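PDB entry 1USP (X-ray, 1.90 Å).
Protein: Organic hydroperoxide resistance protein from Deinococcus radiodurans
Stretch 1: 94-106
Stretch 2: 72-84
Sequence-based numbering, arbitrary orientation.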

ATOM      1  N   LEU A  94       0.686   8.460  -8.096  1.00 24.27           N
ATOM      2  CA  LEU A  94       0.173   7.136  -8.402  1.00 24.16           C
ATOM      3  C   LEU A  94      -0.995   7.226  -9.367  1.00 25.10           C
ATOM      4  O   LEU A  94      -1.863   8.091  -9.246  1.00 26.26           O
ATOM      5  CB  LEU A  94      -0.276   6.417  -7.122  1.00 23.02           C
ATOM      6  CG  LEU A  94       0.838   6.184  -6.097  1.00 22.76           C
ATOM      7  CD1 LEU A  94       0.293   5.446  -4.897  1.00 22.87           C
ATOM      8  CD2 LEU A  94       2.031   5.420  -6.680  1.00 23.61           C
ATOM      9  N   ASP A  95      -1.002   6.301 -10.309  1.00 23.82           N
ATOM     10  CA  ASP A  95      -2.070   6.129 -11.258  1.00 25.99           C
ATOM     11  C   ASP A  95      -2.708   4.774 -10.931  1.00 24.24           C
ATOM     12  O   ASP A  95      -2.014   3.769 -10.830  1.00 25.15           O
ATOM     13  CB  ASP A  95      -1.461   6.194 -12.660  1.00 28.59           C
ATOM     14  CG  ASP A  95      -2.420   5.810 -13.748  1.00 31.35           C
ATOM     15  OD1 ASP A  95      -3.407   6.540 -13.973  1.00 31.01           O
ATOM     16  OD2 ASP A  95      -2.221   4.808 -14.466  1.00 34.94           O
ATOM     17  N   VAL A  96      -4.015   4.739 -10.714  1.00 21.64           N
ATOM     18  CA  VAL A  96      -4.662   3.528 -10.216  1.00 21.44           C
ATOM     19  C   VAL A  96      -5.902   3.113 -11.002  1.00 20.93           C
ATOM     20  O   VAL A  96      -6.799   3.914 -11.223  1.00 20.89           O
ATOM     21  CB  VAL A  96      -5.087   3.704  -8.741  1.00 21.06           C
ATOM     22  CG1 VAL A  96      -5.851   2.461  -8.232  1.00 21.33           C
ATOM     23  CG2 VAL A  96      -3.870   3.972  -7.868  1.00 22.25           C
ATOM     24  N   GLU A  97      -5.971   1.854 -11.398  1.00 21.16           N
ATOM     25  CA  GLU A  97      -7.248   1.300 -11.849  1.00 20.61           C
ATOM     26  C   GLU A  97      -7.567   0.013 -11.151  1.00 18.93           C
ATOM     27  O   GLU A  97      -6.675  -0.764 -10.798  1.00 19.44           O
ATOM     28  CB  GLU A  97      -7.342   1.191 -13.366  1.00 22.79           C
ATOM     29  CG  GLU A  97      -6.416   0.246 -14.066  1.00 26.70           C
ATOM     30  CD  GLU A  97      -6.667   0.235 -15.575  1.00 29.85           C
ATOM     31  OE1 GLU A  97      -6.732  -0.846 -16.166  1.00 31.29           O
ATOM     32  OE2 GLU A  97      -6.797   1.318 -16.178  1.00 31.81           O
ATOM     33  N   LEU A  98      -8.852  -0.191 -10.900  1.00 17.95           N
ATOM     34  CA  LEU A  98      -9.329  -1.379 -10.209  1.00 18.05           C
ATOM     35  C   LEU A  98     -10.322  -2.065 -11.116  1.00 19.68           C
ATOM     36  O   LEU A  98     -11.263  -1.432 -11.578  1.00 19.42           O
ATOM     37  CB  LEU A  98      -9.978  -1.001  -8.902  1.00 18.85           C
ATOM     38  CG  LEU A  98      -9.083  -0.151  -7.989  1.00 23.08           C
ATOM     39  CD1 LEU A  98      -9.875   0.420  -6.870  1.00 24.22           C
ATOM     40  CD2 LEU A  98      -7.911  -0.966  -7.461  1.00 25.17           C
ATOM     41  N   GLU A  99     -10.098  -3.350 -11.382  1.00 20.41           N
ATOM     42  CA  GLU A  99     -10.914  -4.114 -12.327  1.00 21.40           C
ATOM     43  C   GLU A  99     -11.491  -5.324 -11.642  1.00 21.06           C
ATOM     44  O   GLU A  99     -10.753  -6.206 -11.233  1.00 21.55           O
ATOM     45  CB  GLU A  99     -10.067  -4.555 -13.532  1.00 23.22           C
ATOM     46  CG  GLU A  99     -10.823  -5.350 -14.603  1.00 25.47           C
ATOM     47  CD  GLU A  99      -9.929  -5.756 -15.760  1.00 29.70           C
ATOM     48  OE1 GLU A  99      -9.430  -4.869 -16.480  1.00 32.03           O
ATOM     49  OE2 GLU A  99      -9.709  -6.966 -15.950  1.00 32.57           O
ATOM     50  N   GLY A 100     -12.817  -5.393 -11.550  1.00 20.50           N
ATOM     51  CA  GLY A 100     -13.474  -6.537 -10.962  1.00 21.96           C
ATOM     52  C   GLY A 100     -13.977  -7.545 -11.987  1.00 23.57           C
ATOM     53  O   GLY A 100     -14.305  -7.200 -13.117  1.00 24.01           O
ATOM     54  N   HIS A 101     -14.051  -8.796 -11.561  1.00 25.68           N
ATOM     55  CA  HIS A 101     -14.679  -9.876 -12.331  1.00 27.48           C
ATOM     56  C   HIS A 101     -15.491 -10.726 -11.370  1.00 26.64           C
ATOM     57  O   HIS A 101     -14.966 -11.240 -10.401  1.00 25.80           O
ATOM     58  CB  HIS A 101     -13.638 -10.735 -13.052  1.00 29.81           C
ATOM     59  CG  HIS A 101     -14.236 -11.831 -13.875  1.00 33.91           C
ATOM     60  ND1 HIS A 101     -14.418 -11.727 -15.238  1.00 36.76           N
ATOM     61  CD2 HIS A 101     -14.733 -13.042 -13.521  1.00 35.94           C
ATOM     62  CE1 HIS A 101     -14.984 -12.832 -15.692  1.00 37.49           C
ATOM     63  NE2 HIS A 101     -15.193 -13.644 -14.669  1.00 37.78           N
ATOM     64  N   PHE A 102     -16.777 -10.874 -11.660  1.00 26.86           N
ATOM     65  CA  PHE A 102     -17.725 -11.511 -10.765  1.00 27.66           C
ATOM     66  C   PHE A 102     -18.496 -12.581 -11.559  1.00 31.44           C
ATOM     67  O   PHE A 102     -19.523 -12.278 -12.181  1.00 31.70           O
ATOM     68  CB  PHE A 102     -18.704 -10.477 -10.212  1.00 27.09           C
ATOM     69  CG  PHE A 102     -18.051  -9.325  -9.494  1.00 25.20           C
ATOM     70  CD1 PHE A 102     -17.599  -8.209 -10.200  1.00 23.92           C
ATOM     71  CD2 PHE A 102     -17.898  -9.356  -8.116  1.00 24.98           C
ATOM     72  CE1 PHE A 102     -16.985  -7.126  -9.515  1.00 23.72           C
ATOM     73  CE2 PHE A 102     -17.315  -8.285  -7.436  1.00 24.42           C
ATOM     74  CZ  PHE A 102     -16.856  -7.173  -8.141  1.00 22.54           C
ATOM     75  N   PRO A 103     -17.990 -13.811 -11.575  1.00 34.59           N
ATOM     76  CA  PRO A 103     -18.639 -14.885 -12.342  1.00 35.94           C
ATOM     77  C   PRO A 103     -20.121 -15.035 -11.998  1.00 36.37           C
ATOM     78  O   PRO A 103     -20.479 -15.104 -10.825  1.00 38.14           O
ATOM     79  CB  PRO A 103     -17.837 -16.135 -11.949  1.00 36.88           C
ATOM     80  CG  PRO A 103     -16.503 -15.614 -11.545  1.00 36.50           C
ATOM     81  CD  PRO A 103     -16.774 -14.284 -10.887  1.00 35.23           C
ATOM     82  N   GLY A 104     -20.975 -15.021 -13.019  1.00 37.21           N
ATOM     83  CA  GLY A 104     -22.403 -15.238 -12.828  1.00 37.14           C
ATOM     84  C   GLY A 104     -23.237 -14.010 -12.483  1.00 36.82           C
ATOM     85  O   GLY A 104     -24.456 -14.143 -12.305  1.00 38.28           O
ATOM     86  N   LEU A 105     -22.612 -12.829 -12.383  1.00 33.34           N
ATOM     87  CA  LEU A 105     -23.350 -11.586 -12.147  1.00 31.28           C
ATOM     88  C   LEU A 105     -23.546 -10.854 -13.448  1.00 29.47           C
ATOM     89  O   LEU A 105     -22.686 -10.897 -14.323  1.00 29.18           O
ATOM     90  CB  LEU A 105     -22.602 -10.643 -11.200  1.00 30.84           C
ATOM     91  CG  LEU A 105     -22.448 -11.026  -9.737  1.00 32.19           C
ATOM     92  CD1 LEU A 105     -21.951  -9.795  -8.981  1.00 31.43           C
ATOM     93  CD2 LEU A 105     -23.746 -11.546  -9.117  1.00 33.47           C
ATOM     94  N   SER A 106     -24.671 -10.156 -13.574  1.00 28.43           N
ATOM     95  CA  SER A 106     -24.828  -9.205 -14.673  1.00 28.94           C
ATOM     96  C   SER A 106     -23.803  -8.074 -14.538  1.00 28.59           C
ATOM     97  O   SER A 106     -23.273  -7.804 -13.460  1.00 27.58           O
ATOM     98  CB  SER A 106     -26.248  -8.625 -14.719  1.00 28.71           C
ATOM     99  OG  SER A 106     -26.509  -7.787 -13.607  1.00 30.29           O
TER
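Stretch 2 72-84: DVPADSTITARVG

At the apolar centre of the contact, Leu98 pairs with Ala81, Val96 with Val83, and Ile79 lies on the same side of the sheet, all buried. Stretch 2 runs here as an antiparallel neighbour of stretch 1 in a β-sheet: residues 78-84 are extended and run against strand 94-101, with an angle of 166° between their N-to-C directions and a closest approach of 4.5 Å between their axes. Ala81 faces Leu98, CA to CA 4.6 Å, and its small methyl leaves room for the leucine, whose CD2 reaches to 3.5 Å from Ala81 CB. Val83 sits opposite Val96, with CG2 of each 4.4 Å apart, and its CG1 also meets Leu94 CD2 at 4.1 Å. Branched at CB, valine suits the extended backbone found here.

Ile79 pairs with Gly100. With no side chain there, Ile79 CD1 comes to 3.9 Å from Gly100 CA; a CB on this glycine would be tight against that methyl and would clash with Phe102 CE1. The phenylalanine thus occupies space beside the glycine, its CZ 4.1 Å from Ile79 CD1, while Val73 CG1 lies at its ring edge, 4.2 Å from Phe102 CD2.

Before its strand, stretch 2 is a loop, residues 72-77, lying alongside the type II turn from Phe102 to Leu105. The CA-to-CB bond of Pro74 points toward stretch 1, and Pro74 CG lies 3.9 Å from Leu105 CG and 3.2 Å from Pro103 O. Gly104 adopts a positive phi, 86°, with backbone angles that call for glycine, and Leu105 N closes the turn on Phe102 O at 3.1 Å.

The backbones are joined by paired hydrogen bonds at alternate residues. Gly84 N donates to Asp95 O and Asp95 N to Gly84 O, both at 2.8 Å; Arg82 N bonds Glu97 O at 2.9 Å, and Thr80 N bonds Glu99 O at 2.9 Å. At the far end Thr78 N reaches His101 O at 2.9 Å, answered by His101 N to Thr78 O at 3.0 Å. Between these pairs CA-H...O contacts help fill the ladder, as from Val83 CA to Asp95 O at 3.2 Å.

The other face is polar. There the long side chain of Arg82 extends to two glutamates of stretch 1: NH1 forms salt bridges with Glu97 OE1 at 2.9 Å and Glu99 OE1 at 3.0 Å, both near the guanidinium plane, where its N-H groups point. Arg82 NH2 adds a weak hydrogen bond to Glu99 OE1 at 3.4 Å. Nearby, a water lies 2.9 Å from both Arg82 O and Asp95 OD2, bridging the strands.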

ATOM      1  N   ASP A  72     -25.139 -11.517  -2.049  1.00 61.09           N
ATOM      2  CA  ASP A  72     -24.260 -12.672  -2.222  1.00 61.05           C
ATOM      3  C   ASP A  72     -23.253 -12.399  -3.335  1.00 59.15           C
ATOM      4  O   ASP A  72     -23.622 -12.276  -4.505  1.00 59.34           O
ATOM      5  CB  ASP A  72     -25.086 -13.919  -2.563  1.00 62.61           C
ATOM      6  CG  ASP A  72     -25.852 -14.464  -1.366  1.00 63.91           C
ATOM      7  OD1 ASP A  72     -25.212 -15.071  -0.483  1.00 64.38           O
ATOM      8  OD2 ASP A  72     -27.091 -14.343  -1.223  1.00 64.61           O
ATOM      9  N   VAL A  73     -21.981 -12.293  -2.965  1.00 56.77           N
ATOM     10  CA  VAL A  73     -20.913 -12.071  -3.936  1.00 54.89           C
ATOM     11  C   VAL A  73     -20.371 -13.441  -4.311  1.00 53.69           C
ATOM     12  O   VAL A  73     -20.015 -14.221  -3.426  1.00 54.46           O
ATOM     13  CB  VAL A  73     -19.798 -11.177  -3.352  1.00 54.12           C
ATOM     14  CG1 VAL A  73     -18.652 -10.990  -4.348  1.00 53.69           C
ATOM     15  CG2 VAL A  73     -20.376  -9.837  -2.941  1.00 53.84           C
ATOM     16  N   PRO A  74     -20.310 -13.745  -5.603  1.00 52.13           N
ATOM     17  CA  PRO A  74     -19.998 -15.099  -6.062  1.00 52.02           C
ATOM     18  C   PRO A  74     -18.972 -15.844  -5.215  1.00 52.42           C
ATOM     19  O   PRO A  74     -19.337 -16.849  -4.606  1.00 54.24           O
ATOM     20  CB  PRO A  74     -19.469 -14.873  -7.480  1.00 51.45           C
ATOM     21  CG  PRO A  74     -20.170 -13.648  -7.949  1.00 51.28           C
ATOM     22  CD  PRO A  74     -20.533 -12.835  -6.739  1.00 51.65           C
ATOM     23  N   ALA A  75     -17.747 -15.333  -5.140  1.00 51.65           N
ATOM     24  CA  ALA A  75     -16.563 -16.129  -4.775  1.00 50.86           C
ATOM     25  C   ALA A  75     -16.075 -16.770  -6.063  1.00 48.67           C
ATOM     26  O   ALA A  75     -16.872 -17.136  -6.940  1.00 50.12           O
ATOM     27  CB  ALA A  75     -16.845 -17.177  -3.689  1.00 51.35           C
ATOM     28  N   ASP A  76     -14.761 -16.861  -6.198  1.00 45.34           N
ATOM     29  CA  ASP A  76     -14.153 -16.865  -7.521  1.00 43.32           C
ATOM     30  C   ASP A  76     -14.217 -15.437  -8.099  1.00 39.73           C
ATOM     31  O   ASP A  76     -13.676 -15.180  -9.177  1.00 40.68           O
ATOM     32  CB  ASP A  76     -14.846 -17.857  -8.461  1.00 43.77           C
ATOM     33  N   SER A  77     -14.877 -14.515  -7.390  1.00 36.23           N
ATOM     34  CA  SER A  77     -14.816 -13.100  -7.739  1.00 33.76           C
ATOM     35  C   SER A  77     -13.394 -12.596  -7.461  1.00 30.83           C
ATOM     36  O   SER A  77     -12.738 -12.997  -6.502  1.00 30.77           O
ATOM     37  CB  SER A  77     -15.865 -12.272  -6.984  1.00 34.40           C
ATOM     38  OG  SER A  77     -17.194 -12.608  -7.398  1.00 35.03           O
ATOM     39  N   THR A  78     -12.947 -11.685  -8.301  1.00 29.07           N
ATOM     40  CA  THR A  78     -11.540 -11.340  -8.411  1.00 26.97           C
ATOM     41  C   THR A  78     -11.420  -9.799  -8.571  1.00 23.18           C
ATOM     42  O   THR A  78     -12.198  -9.223  -9.293  1.00 20.97           O
ATOM     43  CB  THR A  78     -11.042 -12.180  -9.628  1.00 28.76           C
ATOM     44  OG1 THR A  78      -9.990 -13.074  -9.226  1.00 33.59           O
ATOM     45  CG2 THR A  78     -10.498 -11.363 -10.740  1.00 26.66           C
ATOM     46  N   ILE A  79     -10.486  -9.149  -7.862  1.00 20.18           N
ATOM     47  CA  ILE A  79     -10.208  -7.722  -8.012  1.00 18.09           C
ATOM     48  C   ILE A  79      -8.735  -7.543  -8.389  1.00 17.22           C
ATOM     49  O   ILE A  79      -7.865  -8.026  -7.695  1.00 15.74           O
ATOM     50  CB  ILE A  79     -10.498  -6.945  -6.684  1.00 18.26           C
ATOM     51  CG1 ILE A  79     -11.945  -7.110  -6.224  1.00 17.51           C
ATOM     52  CG2 ILE A  79     -10.177  -5.460  -6.845  1.00 18.90           C
ATOM     53  CD1 ILE A  79     -12.970  -6.375  -7.071  1.00 18.33           C
ATOM     54  N   THR A  80      -8.479  -6.858  -9.491  1.00 18.28           N
ATOM     55  CA  THR A  80      -7.125  -6.559  -9.950  1.00 18.86           C
ATOM     56  C   THR A  80      -6.853  -5.058  -9.843  1.00 19.29           C
ATOM     57  O   THR A  80      -7.579  -4.230 -10.418  1.00 20.75           O
ATOM     58  CB  THR A  80      -6.970  -7.043 -11.405  1.00 18.75           C
ATOM     59  OG1 THR A  80      -7.245  -8.448 -11.481  1.00 19.36           O
ATOM     60  CG2 THR A  80      -5.541  -6.903 -11.897  1.00 20.54           C
ATOM     61  N   ALA A  81      -5.824  -4.697  -9.078  1.00 17.45           N
ATOM     62  CA  ALA A  81      -5.322  -3.328  -9.045  1.00 15.24           C
ATOM     63  C   ALA A  81      -4.090  -3.146  -9.927  1.00 15.69           C
ATOM     64  O   ALA A  81      -3.158  -3.944  -9.862  1.00 15.71           O
ATOM     65  CB  ALA A  81      -5.000  -2.939  -7.628  1.00 15.07           C
ATOM     66  N   ARG A  82      -4.093  -2.088 -10.730  1.00 16.51           N
ATOM     67  CA  ARG A  82      -2.948  -1.669 -11.517  1.00 18.32           C
ATOM     68  C   ARG A  82      -2.515  -0.297 -11.012  1.00 18.55           C
ATOM     69  O   ARG A  82      -3.285   0.664 -11.026  1.00 18.55           O
ATOM     70  CB  ARG A  82      -3.302  -1.630 -13.012  1.00 20.07           C
ATOM     71  CG  ARG A  82      -3.492  -3.015 -13.605  1.00 24.00           C
ATOM     72  CD  ARG A  82      -4.041  -3.050 -15.054  1.00 27.17           C
ATOM     73  NE  ARG A  82      -4.634  -4.358 -15.318  1.00 30.55           N
ATOM     74  CZ  ARG A  82      -5.933  -4.620 -15.465  1.00 32.15           C
ATOM     75  NH1 ARG A  82      -6.845  -3.656 -15.445  1.00 32.42           N
ATOM     76  NH2 ARG A  82      -6.316  -5.875 -15.662  1.00 33.18           N
ATOM     77  N   VAL A  83      -1.290  -0.229 -10.509  1.00 19.14           N
ATOM     78  CA  VAL A  83      -0.753   0.963  -9.884  1.00 19.35           C
ATOM     79  C   VAL A  83       0.512   1.384 -10.627  1.00 22.38           C
ATOM     80  O   VAL A  83       1.516   0.666 -10.608  1.00 23.11           O
ATOM     81  CB  VAL A  83      -0.408   0.709  -8.416  1.00 18.39           C
ATOM     82  CG1 VAL A  83       0.139   1.966  -7.767  1.00 19.17           C
ATOM     83  CG2 VAL A  83      -1.634   0.207  -7.671  1.00 17.48           C
ATOM     84  N   GLY A  84       0.447   2.540 -11.275  1.00 23.23           N
ATOM     85  CA  GLY A  84       1.556   3.084 -12.041  1.00 24.25           C
ATOM     86  C   GLY A  84       2.194   4.262 -11.340  1.00 24.86           C
ATOM     87  O   GLY A  84       1.514   5.048 -10.676  1.00 27.28           O
TER
HETATM   88  O   HOH W   1      -2.701   2.070 -13.541  1.00 31.41           O